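Local coordinates for Lmo0131 protein (Listeria monocytogenes, PDB 4Q6J) that is of unknown function but, as an EAL-domain TIM-barrel protein, may act as a phosphodiesterase specific for cyclic diguanylate, at residues I174-K186 with V209-L223. Numbering follows the deposited sequence.
Sequences IVKTDMSFIALLK and VVTEGVEDMEQVEKL. With EDO (1,2-ethanediol), chain I; EDO (1,2-ethanediol), chain L.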
ATOM      1  N   ILE B 174     -25.514   2.529  -2.946  1.00 12.69           N
ATOM      2  CA  ILE B 174     -25.453   2.760  -1.506  1.00 12.87           C
ATOM      3  C   ILE B 174     -24.006   2.975  -1.051  1.00 11.74           C
ATOM      4  O   ILE B 174     -23.103   2.211  -1.387  1.00 10.53           O
ATOM      5  CB  ILE B 174     -26.079   1.581  -0.714  1.00 16.20           C
ATOM      6  CG1 ILE B 174     -27.583   1.479  -0.971  1.00 16.86           C
ATOM      7  CG2 ILE B 174     -25.799   1.696   0.768  1.00 12.38           C
ATOM      8  CD1 ILE B 174     -27.987   0.103  -1.396  1.00 27.32           C
ATOM      9  N   VAL B 175     -23.804   4.055  -0.314  1.00 12.39           N
ATOM     10  CA  VAL B 175     -22.526   4.342   0.311  1.00 11.44           C
ATOM     11  C   VAL B 175     -22.588   3.946   1.771  1.00 11.42           C
ATOM     12  O   VAL B 175     -23.473   4.393   2.494  1.00 10.05           O
ATOM     13  CB  VAL B 175     -22.193   5.838   0.217  1.00 12.11           C
ATOM     14  CG1 VAL B 175     -21.111   6.224   1.226  1.00 14.52           C
ATOM     15  CG2 VAL B 175     -21.808   6.202  -1.224  1.00 14.34           C
ATOM     16  N   LYS B 176     -21.651   3.106   2.188  1.00 10.51           N
ATOM     17  CA  LYS B 176     -21.549   2.680   3.567  1.00 10.16           C
ATOM     18  C   LYS B 176     -20.333   3.340   4.210  1.00 12.91           C
ATOM     19  O   LYS B 176     -19.269   3.487   3.592  1.00 15.16           O
ATOM     20  CB  LYS B 176     -21.485   1.152   3.644  1.00 14.26           C
ATOM     21  CG  LYS B 176     -22.586   0.527   2.805  1.00 12.02           C
ATOM     22  CD  LYS B 176     -22.887  -0.912   3.158  1.00 19.01           C
ATOM     23  CE  LYS B 176     -23.505  -1.056   4.542  1.00 14.48           C
ATOM     24  NZ  LYS B 176     -23.262  -2.421   5.072  1.00 14.14           N
ATOM     25  N   THR B 177     -20.507   3.771   5.448  1.00 11.12           N
ATOM     26  CA  THR B 177     -19.435   4.411   6.193  1.00 12.66           C
ATOM     27  C   THR B 177     -19.096   3.588   7.408  1.00 13.04           C
ATOM     28  O   THR B 177     -19.957   2.942   7.981  1.00 14.06           O
ATOM     29  CB  THR B 177     -19.863   5.794   6.627  1.00 18.73           C
ATOM     30  OG1 THR B 177     -21.047   5.680   7.426  1.00 14.98           O
ATOM     31  CG2 THR B 177     -20.154   6.646   5.398  1.00 13.15           C
ATOM     32  N   ASP B 178     -17.838   3.582   7.804  1.00 16.07           N
ATOM     33  CA  ASP B 178     -17.483   2.708   8.898  1.00 19.28           C
ATOM     34  C   ASP B 178     -17.532   3.459  10.218  1.00 15.72           C
ATOM     35  O   ASP B 178     -17.874   4.645  10.267  1.00 18.63           O
ATOM     36  CB  ASP B 178     -16.173   1.947   8.638  1.00 37.76           C
ATOM     37  CG  ASP B 178     -14.957   2.806   8.742  1.00 39.87           C
ATOM     38  OD1 ASP B 178     -14.452   2.974   9.868  1.00 53.48           O
ATOM     39  OD2 ASP B 178     -14.481   3.270   7.692  1.00 37.22           O
HETATM   40  N   MSE B 179     -17.223   2.777  11.304  1.00 16.05           N
HETATM   41  CA  MSE B 179     -17.533   3.249  12.626  1.00 20.37           C
HETATM   42  C   MSE B 179     -16.859   4.564  12.967  1.00 14.32           C
HETATM   43  O   MSE B 179     -17.465   5.373  13.649  1.00 16.96           O
HETATM   44  CB  MSE B 179     -17.257   2.147  13.639  1.00 24.61           C
HETATM   45  CG  MSE B 179     -15.894   2.227  14.282  1.00 39.51           C
HETATM   46 SE   MSE B 179     -16.053   3.216  15.972  0.55 35.35          SE
HETATM   47  CE  MSE B 179     -15.357   1.652  16.943  1.00 54.98           C
ATOM     48  N   SER B 180     -15.624   4.765  12.542  1.00 14.36           N
ATOM     49  CA  SER B 180     -14.900   5.990  12.860  1.00 17.54           C
ATOM     50  C   SER B 180     -15.606   7.240  12.313  1.00 15.02           C
ATOM     51  O   SER B 180     -15.559   8.323  12.898  1.00 13.91           O
ATOM     52  CB  SER B 180     -13.511   5.928  12.255  1.00 17.50           C
ATOM     53  OG  SER B 180     -13.614   5.998  10.851  1.00 26.75           O
ATOM     54  N   PHE B 181     -16.237   7.077  11.169  1.00 15.51           N
ATOM     55  CA  PHE B 181     -16.886   8.188  10.513  1.00 15.16           C
ATOM     56  C   PHE B 181     -17.950   8.877  11.397  1.00 15.42           C
ATOM     57  O   PHE B 181     -18.201  10.079  11.251  1.00 17.10           O
ATOM     58  CB  PHE B 181     -17.518   7.683   9.222  1.00 15.77           C
ATOM     59  CG  PHE B 181     -17.734   8.748   8.197  1.00 13.73           C
ATOM     60  CD1 PHE B 181     -16.661   9.351   7.574  1.00 15.00           C
ATOM     61  CD2 PHE B 181     -18.998   9.136   7.850  1.00 14.91           C
ATOM     62  CE1 PHE B 181     -16.850  10.326   6.625  1.00 16.25           C
ATOM     63  CE2 PHE B 181     -19.191  10.124   6.887  1.00 16.58           C
ATOM     64  CZ  PHE B 181     -18.108  10.714   6.287  1.00 14.23           C
ATOM     65  N   ILE B 182     -18.575   8.121  12.294  1.00 12.55           N
ATOM     66  CA  ILE B 182     -19.648   8.661  13.114  1.00 13.06           C
ATOM     67  C   ILE B 182     -19.296   8.713  14.611  1.00 14.43           C
ATOM     68  O   ILE B 182     -20.172   8.892  15.465  1.00 14.29           O
ATOM     69  CB  ILE B 182     -20.976   7.887  12.883  1.00 13.67           C
ATOM     70  CG1 ILE B 182     -20.898   6.444  13.407  1.00 15.19           C
ATOM     71  CG2 ILE B 182     -21.308   7.904  11.415  1.00 14.97           C
ATOM     72  CD1 ILE B 182     -22.220   5.749  13.502  1.00 10.50           C
ATOM     73  N   ALA B 183     -18.010   8.573  14.924  1.00 12.72           N
ATOM     74  CA  ALA B 183     -17.580   8.648  16.300  1.00 17.18           C
ATOM     75  C   ALA B 183     -17.126  10.067  16.651  1.00 17.87           C
ATOM     76  O   ALA B 183     -16.731  10.829  15.753  1.00 16.10           O
ATOM     77  CB  ALA B 183     -16.453   7.645  16.551  1.00 16.76           C
ATOM     78  N   LEU B 184     -17.193  10.407  17.947  1.00 16.70           N
ATOM     79  CA  LEU B 184     -16.721  11.704  18.470  1.00 22.04           C
ATOM     80  C   LEU B 184     -17.550  12.937  18.077  1.00 19.85           C
ATOM     81  O   LEU B 184     -17.063  14.070  18.166  1.00 21.23           O
ATOM     82  CB  LEU B 184     -15.254  11.954  18.092  1.00 19.13           C
ATOM     83  CG  LEU B 184     -14.209  10.865  18.375  1.00 27.93           C
ATOM     84  CD1 LEU B 184     -12.863  11.255  17.789  1.00 21.60           C
ATOM     85  CD2 LEU B 184     -14.055  10.555  19.849  1.00 26.05           C
ATOM     86  N   LEU B 185     -18.795  12.729  17.667  1.00 16.76           N
ATOM     87  CA  LEU B 185     -19.561  13.814  17.065  1.00 14.54           C
ATOM     88  C   LEU B 185     -20.005  14.937  18.011  1.00 22.72           C
ATOM     89  O   LEU B 185     -20.251  16.056  17.557  1.00 30.14           O
ATOM     90  CB  LEU B 185     -20.764  13.294  16.285  1.00 13.28           C
ATOM     91  CG  LEU B 185     -20.530  12.429  15.059  1.00 16.71           C
ATOM     92  CD1 LEU B 185     -21.842  12.229  14.319  1.00 13.85           C
ATOM     93  CD2 LEU B 185     -19.431  13.023  14.129  1.00 15.15           C
ATOM     94  N   LYS B 186     -20.133  14.662  19.306  0.69 14.77           N
ATOM     95  CA  LYS B 186     -20.485  15.757  20.210  0.69 13.76           C
ATOM     96  C   LYS B 186     -19.407  16.837  20.170  0.69 17.04           C
ATOM     97  O   LYS B 186     -19.682  18.020  20.298  0.69 22.35           O
ATOM     98  CB  LYS B 186     -20.664  15.254  21.633  0.69 20.15           C
ATOM     99  CG  LYS B 186     -21.202  16.274  22.604  0.69 15.47           C
ATOM    100  CD  LYS B 186     -21.301  15.608  23.941  0.69 24.09           C
ATOM    101  CE  LYS B 186     -21.905  16.490  24.983  0.69 27.24           C
ATOM    102  NZ  LYS B 186     -22.148  15.688  26.228  0.69 34.19           N
ATOM    103  N   VAL B 209     -27.313   6.341   1.941  1.00 12.02           N
ATOM    104  CA  VAL B 209     -26.160   6.130   2.796  1.00 11.08           C
ATOM    105  C   VAL B 209     -26.514   5.177   3.926  1.00 12.84           C
ATOM    106  O   VAL B 209     -27.577   5.324   4.521  1.00 11.13           O
ATOM    107  CB  VAL B 209     -25.758   7.471   3.438  1.00 14.10           C
ATOM    108  CG1 VAL B 209     -24.675   7.268   4.463  1.00 10.55           C
ATOM    109  CG2 VAL B 209     -25.288   8.431   2.387  1.00 16.85           C
ATOM    110  N   VAL B 210     -25.632   4.227   4.248  1.00 10.93           N
ATOM    111  CA  VAL B 210     -25.780   3.406   5.455  1.00 11.90           C
ATOM    112  C   VAL B 210     -24.638   3.779   6.382  1.00  8.55           C
ATOM    113  O   VAL B 210     -23.499   3.738   5.959  1.00 11.05           O
ATOM    114  CB  VAL B 210     -25.642   1.870   5.205  1.00  8.44           C
ATOM    115  CG1 VAL B 210     -25.723   1.132   6.537  1.00 14.90           C
ATOM    116  CG2 VAL B 210     -26.685   1.338   4.257  1.00 10.34           C
ATOM    117  N   THR B 211     -24.915   4.155   7.628  1.00  9.68           N
ATOM    118  CA  THR B 211     -23.827   4.383   8.568  1.00 11.38           C
ATOM    119  C   THR B 211     -23.714   3.168   9.491  1.00 12.39           C
ATOM    120  O   THR B 211     -24.646   2.876  10.213  1.00  9.84           O
ATOM    121  CB  THR B 211     -24.044   5.680   9.391  1.00 12.27           C
ATOM    122  OG1 THR B 211     -25.352   5.677   9.963  1.00 12.59           O
ATOM    123  CG2 THR B 211     -23.906   6.895   8.520  1.00 10.82           C
ATOM    124  N   GLU B 212     -22.582   2.456   9.432  1.00 10.61           N
ATOM    125  CA  GLU B 212     -22.322   1.331  10.316  1.00  9.48           C
ATOM    126  C   GLU B 212     -21.645   1.836  11.584  1.00 19.21           C
ATOM    127  O   GLU B 212     -21.193   2.979  11.648  1.00 15.21           O
ATOM    128  CB  GLU B 212     -21.393   0.314   9.664  1.00 11.56           C
ATOM    129  CG  GLU B 212     -21.746  -0.038   8.250  1.00 12.79           C
ATOM    130  CD  GLU B 212     -20.904  -1.203   7.732  1.00 20.08           C
ATOM    131  OE1 GLU B 212     -20.219  -1.863   8.540  1.00 27.87           O
ATOM    132  OE2 GLU B 212     -20.911  -1.465   6.519  1.00 19.62           O
ATOM    133  N   GLY B 213     -21.569   0.972  12.586  1.00 17.17           N
ATOM    134  CA  GLY B 213     -20.906   1.322  13.822  1.00 15.42           C
ATOM    135  C   GLY B 213     -21.779   2.184  14.704  1.00 13.21           C
ATOM    136  O   GLY B 213     -21.275   2.839  15.606  1.00 15.97           O
ATOM    137  N   VAL B 214     -23.088   2.184  14.461  1.00 12.08           N
ATOM    138  CA  VAL B 214     -23.982   2.952  15.314  1.00 12.96           C
ATOM    139  C   VAL B 214     -24.074   2.277  16.686  1.00 21.13           C
ATOM    140  O   VAL B 214     -24.439   1.109  16.791  1.00 19.03           O
ATOM    141  CB  VAL B 214     -25.390   3.155  14.692  1.00 13.54           C
ATOM    142  CG1 VAL B 214     -26.316   3.868  15.670  1.00 13.76           C
ATOM    143  CG2 VAL B 214     -25.277   3.965  13.409  1.00 14.40           C
ATOM    144  N   GLU B 215     -23.735   3.016  17.734  1.00 13.87           N
ATOM    145  CA  GLU B 215     -23.655   2.439  19.060  1.00 16.41           C
ATOM    146  C   GLU B 215     -24.667   3.016  20.058  1.00 15.60           C
ATOM    147  O   GLU B 215     -25.063   2.329  20.999  1.00 15.24           O
ATOM    148  CB  GLU B 215     -22.226   2.570  19.578  1.00 25.29           C
ATOM    149  CG  GLU B 215     -21.219   1.818  18.721  1.00 36.19           C
ATOM    150  CD  GLU B 215     -20.792   0.494  19.321  1.00 23.51           C
ATOM    151  OE1 GLU B 215     -20.746   0.396  20.563  1.00 21.45           O
ATOM    152  OE2 GLU B 215     -20.490  -0.443  18.559  1.00 21.03           O
ATOM    153  N   ASP B 216     -25.100   4.263  19.871  1.00 14.04           N
ATOM    154  CA  ASP B 216     -25.971   4.886  20.874  1.00 11.57           C
ATOM    155  C   ASP B 216     -27.017   5.846  20.309  1.00 13.04           C
ATOM    156  O   ASP B 216     -26.930   6.277  19.166  1.00 14.37           O
ATOM    157  CB  ASP B 216     -25.157   5.533  22.006  1.00 18.28           C
ATOM    158  CG  ASP B 216     -24.399   6.796  21.578  1.00 18.64           C
ATOM    159  OD1 ASP B 216     -24.847   7.560  20.725  1.00 19.65           O
ATOM    160  OD2 ASP B 216     -23.337   7.059  22.146  1.00 24.17           O
HETATM  161  N   MSE B 217     -27.996   6.170  21.137  1.00 13.36           N
HETATM  162  CA  MSE B 217     -29.121   6.981  20.711  1.00 18.51           C
HETATM  163  C   MSE B 217     -28.723   8.430  20.338  1.00 11.94           C
HETATM  164  O   MSE B 217     -29.325   9.022  19.488  1.00 13.41           O
HETATM  165  CB  MSE B 217     -30.231   6.932  21.785  1.00 24.40           C
HETATM  166  CG  MSE B 217     -31.560   7.581  21.381  1.00 37.54           C
HETATM  167 SE   MSE B 217     -32.419   6.756  19.840  0.93 35.67          SE
HETATM  168  CE  MSE B 217     -32.948   8.376  18.928  1.00 28.85           C
ATOM    169  N   GLU B 218     -27.696   8.981  20.980  0.50 11.93           N
ATOM    170  CA  GLU B 218     -27.248  10.326  20.646  0.50 13.68           C
ATOM    171  C   GLU B 218     -26.718  10.383  19.206  0.50 17.37           C
ATOM    172  O   GLU B 218     -26.929  11.372  18.494  0.50 15.44           O
ATOM    173  CB  GLU B 218     -26.211  10.847  21.653  0.50 16.65           C
ATOM    174  CG  GLU B 218     -26.794  11.187  23.029  0.50 16.31           C
ATOM    175  CD  GLU B 218     -25.775  11.771  24.030  0.50 27.58           C
ATOM    176  OE1 GLU B 218     -24.782  12.407  23.610  0.50 28.36           O
ATOM    177  OE2 GLU B 218     -25.983  11.603  25.256  0.50 22.37           O
ATOM    178  N   GLN B 219     -26.042   9.315  18.781  1.00 13.64           N
ATOM    179  CA  GLN B 219     -25.658   9.166  17.382  1.00  9.85           C
ATOM    180  C   GLN B 219     -26.876   9.102  16.485  1.00 11.96           C
ATOM    181  O   GLN B 219     -26.892   9.745  15.445  1.00 14.09           O
ATOM    182  CB  GLN B 219     -24.818   7.910  17.157  1.00 14.34           C
ATOM    183  CG  GLN B 219     -23.333   8.112  17.412  1.00 14.40           C
ATOM    184  CD  GLN B 219     -22.566   6.802  17.439  1.00 14.92           C
ATOM    185  OE1 GLN B 219     -23.029   5.797  17.973  1.00 14.62           O
ATOM    186  NE2 GLN B 219     -21.392   6.811  16.851  1.00 13.37           N
ATOM    187  N   VAL B 220     -27.874   8.314  16.867  1.00 10.49           N
ATOM    188  CA  VAL B 220     -29.084   8.204  16.071  1.00 11.80           C
ATOM    189  C   VAL B 220     -29.741   9.561  15.840  1.00 16.88           C
ATOM    190  O   VAL B 220     -30.158   9.911  14.731  1.00 13.92           O
ATOM    191  CB  VAL B 220     -30.085   7.263  16.718  1.00 12.83           C
ATOM    192  CG1 VAL B 220     -31.427   7.317  15.967  1.00 14.25           C
ATOM    193  CG2 VAL B 220     -29.515   5.849  16.739  1.00 14.44           C
ATOM    194  N   GLU B 221     -29.811  10.338  16.907  1.00 12.78           N
ATOM    195  CA  GLU B 221     -30.402  11.658  16.814  1.00 12.39           C
ATOM    196  C   GLU B 221     -29.681  12.498  15.738  1.00 11.74           C
ATOM    197  O   GLU B 221     -30.333  13.085  14.877  1.00 14.33           O
ATOM    198  CB  GLU B 221     -30.364  12.341  18.174  1.00 12.14           C
ATOM    199  CG  GLU B 221     -31.288  11.701  19.173  1.00 13.32           C
ATOM    200  CD  GLU B 221     -31.066  12.218  20.591  1.00 21.34           C
ATOM    201  OE1 GLU B 221     -30.097  12.972  20.820  1.00 23.81           O
ATOM    202  OE2 GLU B 221     -31.862  11.877  21.483  1.00 16.42           O
ATOM    203  N   LYS B 222     -28.341  12.530  15.785  1.00 12.88           N
ATOM    204  CA  LYS B 222     -27.547  13.346  14.866  1.00 12.14           C
ATOM    205  C   LYS B 222     -27.665  12.875  13.439  1.00  9.47           C
ATOM    206  O   LYS B 222     -27.844  13.658  12.531  1.00 13.94           O
ATOM    207  CB  LYS B 222     -26.082  13.324  15.264  1.00 12.89           C
ATOM    208  CG  LYS B 222     -25.839  13.954  16.620  1.00 15.09           C
ATOM    209  CD  LYS B 222     -24.373  14.092  16.923  1.00 18.66           C
ATOM    210  CE  LYS B 222     -24.160  14.693  18.314  1.00 17.76           C
ATOM    211  NZ  LYS B 222     -24.409  13.693  19.386  1.00 14.59           N
ATOM    212  N   LEU B 223     -27.552  11.575  13.253  1.00 13.80           N
ATOM    213  CA  LEU B 223     -27.539  11.012  11.913  1.00 12.43           C
ATOM    214  C   LEU B 223     -28.907  11.137  11.273  1.00 13.01           C
ATOM    215  O   LEU B 223     -28.985  11.410  10.086  1.00 14.53           O
ATOM    216  CB  LEU B 223     -27.024   9.565  11.932  1.00 11.92           C
ATOM    217  CG  LEU B 223     -25.621   9.457  12.530  1.00 15.59           C
ATOM    218  CD1 LEU B 223     -25.284   8.000  12.874  1.00 11.23           C
ATOM    219  CD2 LEU B 223     -24.560  10.137  11.615  1.00 11.41           C
TER
HETATM  220  C1  EDO I 307     -20.296   8.053  20.236  1.00 31.08           C
HETATM  221  O1  EDO I 307     -20.744   9.265  20.837  1.00 23.50           O
HETATM  222  C2  EDO I 307     -18.896   7.761  20.713  1.00 26.85           C
HETATM  223  O2  EDO I 307     -17.976   8.356  19.819  1.00 21.74           O
HETATM  224  C1  EDO L 301     -20.492  -2.096  16.139  1.00 28.04           C
HETATM  225  O1  EDO L 301     -21.528  -1.130  16.333  1.00 16.06           O
HETATM  226  C2  EDO L 301     -20.658  -2.836  14.831  1.00 39.08           C
HETATM  227  O2  EDO L 301     -21.847  -3.622  14.838  1.00 29.12           O
HETATM  228  O   HOH W   1     -20.607   4.983  10.125  1.00 14.69           O
HETATM  229  O   HOH W   2     -19.367   4.847  15.919  1.00 16.01           O
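Val175, Lys176 and Thr177 pair in parallel with Val209, Val210 and Thr211, the strand axes approaching to 4.6 Å at 19°. The ladder alternates between the two strands: Val210 N donates to Val175 O, Thr177 N to Val210 O and Glu212 N to Thr177 O, so pairing reaches one residue past strand 208-211. Lys176 and Val210 share one sheet face and lie side by side, Lys176 CE resting 3.7 Å from Val210 CB. A bend at chi3 of the lysine chain brings Lys176 NZ to Glu212 OE2 at 2.9 Å, a salt bridge in which NZ meets OE2 from above the carboxylate plane (49° out of it); Gln232 also accepts from NZ. On the other face, Thr177 OG1 sits 3.3 Å from Thr211 CG2, and water 1 links OG1 to Glu212 O. Beyond the strands Ile182 carries the packing: Ile182 CD1 lies 3.5 Å from Val214 CG2 and also meets Leu223 CD1, both side chains crossing it at about a right angle. Gln219 ties the backbone at Ile182 to the start of helix 217-225. Gln219 NE2 donates to Ile182 O at 2.8 Å, from above the carbonyl plane (56° out), and to water 2, which bridges Met179 O and Gly213 O. OE1 accepts from Glu215 N and Asp216 N, so both ends of the amide are gripped; Gln219 N donates back to Asp216 OD1 at the N-cap, completing a capping box. Strands 174-177 and 208-211, joined through helix 189-204, form a beta-alpha-beta unit of the TIM barrel: Cys202 of that helix covers Val175 and Val209, while strands 151-154 and 230-231 continue the sheet on either side.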